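Long-range contact in dTDP-4-dehydrorhamnose reductase (Sulfolobus tokodaii, PDB 2GGS), which binds NADPH and probably reduces dTDP-4-dehydrorhamnose, as expected of an RmlD-type member of the NADP-binding Rossmann superfamily: residues F175-P183 with W240-L250. Numbering follows the deposited sequence.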
loop_
_atom_site.group_PDB
_atom_site.type_symbol
_atom_site.label_atom_id
_atom_site.label_comp_id
_atom_site.label_asym_id
_atom_site.label_seq_id
_atom_site.Cartn_x
_atom_site.Cartn_y
_atom_site.Cartn_z
ATOM N N PHE A 175 -13.464 -8.525 -16.046
ATOM C CA PHE A 175 -13.760 -7.182 -16.519
ATOM C C PHE A 175 -12.662 -6.205 -16.105
ATOM O O PHE A 175 -12.500 -5.889 -14.930
ATOM C CB PHE A 175 -15.153 -6.764 -16.026
ATOM C CG PHE A 175 -16.236 -7.644 -16.566
ATOM C CD1 PHE A 175 -16.726 -7.431 -17.854
ATOM C CD2 PHE A 175 -16.687 -8.733 -15.846
ATOM C CE1 PHE A 175 -17.699 -8.263 -18.383
ATOM C CE2 PHE A 175 -17.662 -9.579 -16.367
ATOM C CZ PHE A 175 -18.160 -9.346 -17.642
ATOM N N ALA A 176 -11.866 -5.776 -17.072
ATOM C CA ALA A 176 -10.687 -4.988 -16.767
ATOM C C ALA A 176 -10.971 -3.530 -16.995
ATOM O O ALA A 176 -11.262 -3.088 -18.104
ATOM C CB ALA A 176 -9.445 -5.460 -17.588
ATOM N N PHE A 177 -10.885 -2.767 -15.905
ATOM C CA PHE A 177 -11.025 -1.334 -15.969
ATOM C C PHE A 177 -10.106 -0.724 -17.028
ATOM O O PHE A 177 -8.907 -1.006 -17.054
ATOM C CB PHE A 177 -10.721 -0.733 -14.585
ATOM C CG PHE A 177 -10.794 0.770 -14.529
ATOM C CD1 PHE A 177 -11.983 1.445 -14.840
ATOM C CD2 PHE A 177 -9.686 1.524 -14.115
ATOM C CE1 PHE A 177 -12.067 2.845 -14.773
ATOM C CE2 PHE A 177 -9.748 2.936 -14.046
ATOM C CZ PHE A 177 -10.958 3.599 -14.361
ATOM N N LYS A 178 -10.681 0.110 -17.889
ATOM C CA LYS A 178 -9.891 0.921 -18.817
ATOM C C LYS A 178 -9.181 2.038 -18.067
ATOM O O LYS A 178 -9.771 3.090 -17.804
ATOM C CB LYS A 178 -10.765 1.505 -19.939
ATOM C CG LYS A 178 -9.983 2.236 -21.054
ATOM C CD LYS A 178 -10.956 2.760 -22.125
ATOM C CE LYS A 178 -10.360 3.791 -23.041
ATOM N NZ LYS A 178 -11.491 4.457 -23.766
ATOM N N GLY A 179 -7.909 1.798 -17.750
ATOM C CA GLY A 179 -7.079 2.787 -17.075
ATOM C C GLY A 179 -5.761 2.158 -16.677
ATOM O O GLY A 179 -5.591 0.935 -16.807
ATOM N N TYR A 180 -4.862 2.990 -16.161
ATOM C CA TYR A 180 -3.429 2.656 -15.978
ATOM C C TYR A 180 -3.225 2.698 -14.478
ATOM O O TYR A 180 -3.722 3.628 -13.821
ATOM C CB TYR A 180 -2.554 3.600 -16.735
ATOM C CG TYR A 180 -2.834 3.519 -18.230
ATOM C CD1 TYR A 180 -3.881 4.233 -18.768
ATOM C CD2 TYR A 180 -2.044 2.725 -19.071
ATOM C CE1 TYR A 180 -4.176 4.164 -20.097
ATOM C CE2 TYR A 180 -2.324 2.646 -20.465
ATOM C CZ TYR A 180 -3.393 3.385 -20.950
ATOM O OH TYR A 180 -3.711 3.373 -22.301
ATOM N N TYR A 181 -2.370 1.849 -13.950
ATOM C CA TYR A 181 -1.538 2.185 -12.816
ATOM C C TYR A 181 -0.140 1.586 -12.765
ATOM O O TYR A 181 0.412 1.248 -13.814
ATOM C CB TYR A 181 -2.419 1.648 -11.622
ATOM C CG TYR A 181 -2.572 0.101 -11.503
ATOM C CD1 TYR A 181 -2.631 -0.734 -12.645
ATOM C CD2 TYR A 181 -2.709 -0.502 -10.250
ATOM C CE1 TYR A 181 -2.747 -2.119 -12.543
ATOM C CE2 TYR A 181 -2.863 -1.895 -10.126
ATOM C CZ TYR A 181 -2.877 -2.705 -11.272
ATOM O OH TYR A 181 -2.978 -4.076 -11.129
ATOM N N SER A 182 0.445 1.452 -11.563
ATOM C CA SER A 182 1.817 1.001 -11.464
ATOM C C SER A 182 2.007 -0.139 -10.417
ATOM O O SER A 182 2.657 0.053 -9.391
ATOM C CB SER A 182 2.755 2.195 -11.153
ATOM O OG SER A 182 2.212 2.980 -10.147
ATOM N N PRO A 183 1.480 -1.330 -10.726
ATOM C CA PRO A 183 1.415 -2.389 -9.713
ATOM C C PRO A 183 2.812 -2.858 -9.290
ATOM O O PRO A 183 3.701 -3.029 -10.138
ATOM C CB PRO A 183 0.657 -3.515 -10.432
ATOM C CG PRO A 183 0.920 -3.249 -11.928
ATOM C CD PRO A 183 0.875 -1.750 -12.011
ATOM N N TRP A 240 -18.868 -1.697 -9.079
ATOM C CA TRP A 240 -18.064 -0.671 -8.398
ATOM C C TRP A 240 -18.941 0.459 -7.858
ATOM O O TRP A 240 -19.823 0.970 -8.567
ATOM C CB TRP A 240 -16.978 -0.109 -9.333
ATOM C CG TRP A 240 -15.717 -0.950 -9.366
ATOM C CD1 TRP A 240 -15.524 -2.138 -8.740
ATOM C CD2 TRP A 240 -14.505 -0.678 -10.090
ATOM N NE1 TRP A 240 -14.263 -2.624 -9.002
ATOM C CE2 TRP A 240 -13.617 -1.741 -9.829
ATOM C CE3 TRP A 240 -14.083 0.366 -10.929
ATOM C CZ2 TRP A 240 -12.314 -1.792 -10.363
ATOM C CZ3 TRP A 240 -12.777 0.315 -11.466
ATOM C CH2 TRP A 240 -11.918 -0.757 -11.179
ATOM N N ILE A 241 -18.730 0.810 -6.590
ATOM C CA ILE A 241 -19.382 1.977 -5.991
ATOM C C ILE A 241 -18.515 3.228 -6.217
ATOM O O ILE A 241 -19.000 4.251 -6.694
ATOM C CB ILE A 241 -19.713 1.773 -4.476
ATOM C CG1 ILE A 241 -20.780 0.686 -4.284
ATOM C CG2 ILE A 241 -20.211 3.066 -3.844
ATOM C CD1 ILE A 241 -20.263 -0.606 -3.704
ATOM N N ALA A 242 -17.233 3.139 -5.888
ATOM C CA ALA A 242 -16.340 4.298 -6.019
ATOM C C ALA A 242 -15.812 4.496 -7.440
ATOM O O ALA A 242 -15.698 3.536 -8.192
ATOM C CB ALA A 242 -15.181 4.166 -5.029
ATOM N N LYS A 243 -15.496 5.737 -7.801
ATOM C CA LYS A 243 -14.838 6.035 -9.075
ATOM C C LYS A 243 -13.354 5.752 -8.902
ATOM O O LYS A 243 -12.802 6.075 -7.850
ATOM C CB LYS A 243 -15.043 7.485 -9.455
ATOM C CG LYS A 243 -16.457 7.828 -9.952
ATOM C CD LYS A 243 -16.902 9.267 -9.568
ATOM C CE LYS A 243 -17.640 9.360 -8.195
ATOM N NZ LYS A 243 -18.797 8.403 -8.060
ATOM N N ARG A 244 -12.732 5.100 -9.885
ATOM C CA ARG A 244 -11.259 4.904 -9.880
ATOM C C ARG A 244 -10.607 5.959 -10.759
ATOM O O ARG A 244 -11.183 6.333 -11.776
ATOM C CB ARG A 244 -10.901 3.502 -10.395
ATOM C CG ARG A 244 -10.821 2.396 -9.333
ATOM C CD ARG A 244 -12.113 2.232 -8.539
ATOM N NE ARG A 244 -12.044 1.011 -7.732
ATOM C CZ ARG A 244 -13.101 0.501 -7.085
ATOM N NH1 ARG A 244 -14.279 1.124 -7.148
ATOM N NH2 ARG A 244 -12.981 -0.610 -6.372
ATOM N N PRO A 245 -9.397 6.432 -10.383
ATOM C CA PRO A 245 -8.654 7.366 -11.253
ATOM C C PRO A 245 -8.283 6.689 -12.568
ATOM O O PRO A 245 -7.916 5.525 -12.582
ATOM C CB PRO A 245 -7.399 7.725 -10.423
ATOM C CG PRO A 245 -7.259 6.595 -9.430
ATOM C CD PRO A 245 -8.669 6.136 -9.128
ATOM N N TYR A 246 -8.429 7.412 -13.674
ATOM C CA TYR A 246 -8.111 6.847 -15.003
ATOM C C TYR A 246 -6.661 6.371 -15.157
ATOM O O TYR A 246 -6.429 5.232 -15.541
ATOM C CB TYR A 246 -8.431 7.849 -16.106
ATOM C CG TYR A 246 -8.085 7.314 -17.476
ATOM C CD1 TYR A 246 -8.797 6.243 -18.020
ATOM C CD2 TYR A 246 -7.030 7.844 -18.199
ATOM C CE1 TYR A 246 -8.470 5.725 -19.278
ATOM C CE2 TYR A 246 -6.692 7.336 -19.462
ATOM C CZ TYR A 246 -7.429 6.283 -19.986
ATOM O OH TYR A 246 -7.131 5.776 -21.241
ATOM N N ASP A 247 -5.712 7.237 -14.852
ATOM C CA ASP A 247 -4.297 6.905 -14.901
ATOM C C ASP A 247 -3.646 7.354 -13.617
ATOM O O ASP A 247 -3.256 8.525 -13.479
ATOM C CB ASP A 247 -3.597 7.561 -16.103
ATOM C CG ASP A 247 -2.169 7.114 -16.243
ATOM O OD1 ASP A 247 -1.622 6.533 -15.276
ATOM O OD2 ASP A 247 -1.566 7.306 -17.327
ATOM N N SER A 248 -3.519 6.427 -12.678
ATOM C CA SER A 248 -2.880 6.774 -11.379
ATOM C C SER A 248 -1.418 6.309 -11.335
ATOM O O SER A 248 -0.774 6.263 -10.286
ATOM C CB SER A 248 -3.720 6.192 -10.228
ATOM O OG SER A 248 -3.720 4.789 -10.278
ATOM N N SER A 249 -0.840 6.012 -12.509
ATOM C CA SER A 249 0.531 5.550 -12.504
ATOM C C SER A 249 1.412 6.578 -11.797
ATOM O O SER A 249 1.133 7.796 -11.853
ATOM C CB SER A 249 1.036 5.303 -13.937
ATOM O OG SER A 249 0.895 6.466 -14.705
ATOM N N LEU A 250 2.459 6.072 -11.130
ATOM C CA LEU A 250 3.435 6.928 -10.429
ATOM C C LEU A 250 4.765 6.997 -11.142
ATOM O O LEU A 250 5.207 6.024 -11.739
ATOM C CB LEU A 250 3.697 6.422 -9.002
ATOM C CG LEU A 250 2.437 6.300 -8.148
ATOM C CD1 LEU A 250 2.977 5.867 -6.740
ATOM C CD2 LEU A 250 1.696 7.639 -8.125
HETATM O O HOH W 1 -5.869 3.801 -11.557
#
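Y180 is gripped at both ends of its backbone by the loop opposite: its N donates to Y246 O at 2.8 Å, and its O accepts from S248 N at 3.0 Å. Together they make a single beta bridge centred on Y180 and D247. A water extends it, donating to Y180 O, P245 O and S248 OG, so Y180 O is met by two donors; the small serine holds the water and also bonds D108. D247 suits its place because both carboxylate oxygens are used. D247 OD1 takes S249 N at 2.9 Å, closing an Asx turn. The S249 hydroxyl reaches the same oxygen on its syn side, somewhat out of the carboxylate plane, while OD2 pairs with R211. With an alanine in place of D247, S249 N and OG would probably lose this acceptor, the Asx turn its closing bond and R211 its carboxylate mate. Further along, S182 OG accepts from L250 N in a longer bond of 3.3 Å. G179 lies against Y246 O, where a CB would clash. The edge of Y180 points to the face of Y246 in an offset edge-to-face pair, planes at 79°. F177, with CG anti to its backbone N (chi1 178°), swings toward the loop a flat ring that takes W240 CZ3 and R244 CB over one face and P245 O at its edge. The planar R244 guanidinium can lie on the W240 ring and still reach A242 O and its salt-bridge partner D71. NADPH lies about 6 Å from the Y181 side chain. The contact ties the loop after strand 231-234 to strands 174-177 and 180-181, with helix 70-75 against W240 and R244 and helix 214-224 against F177 and Y181.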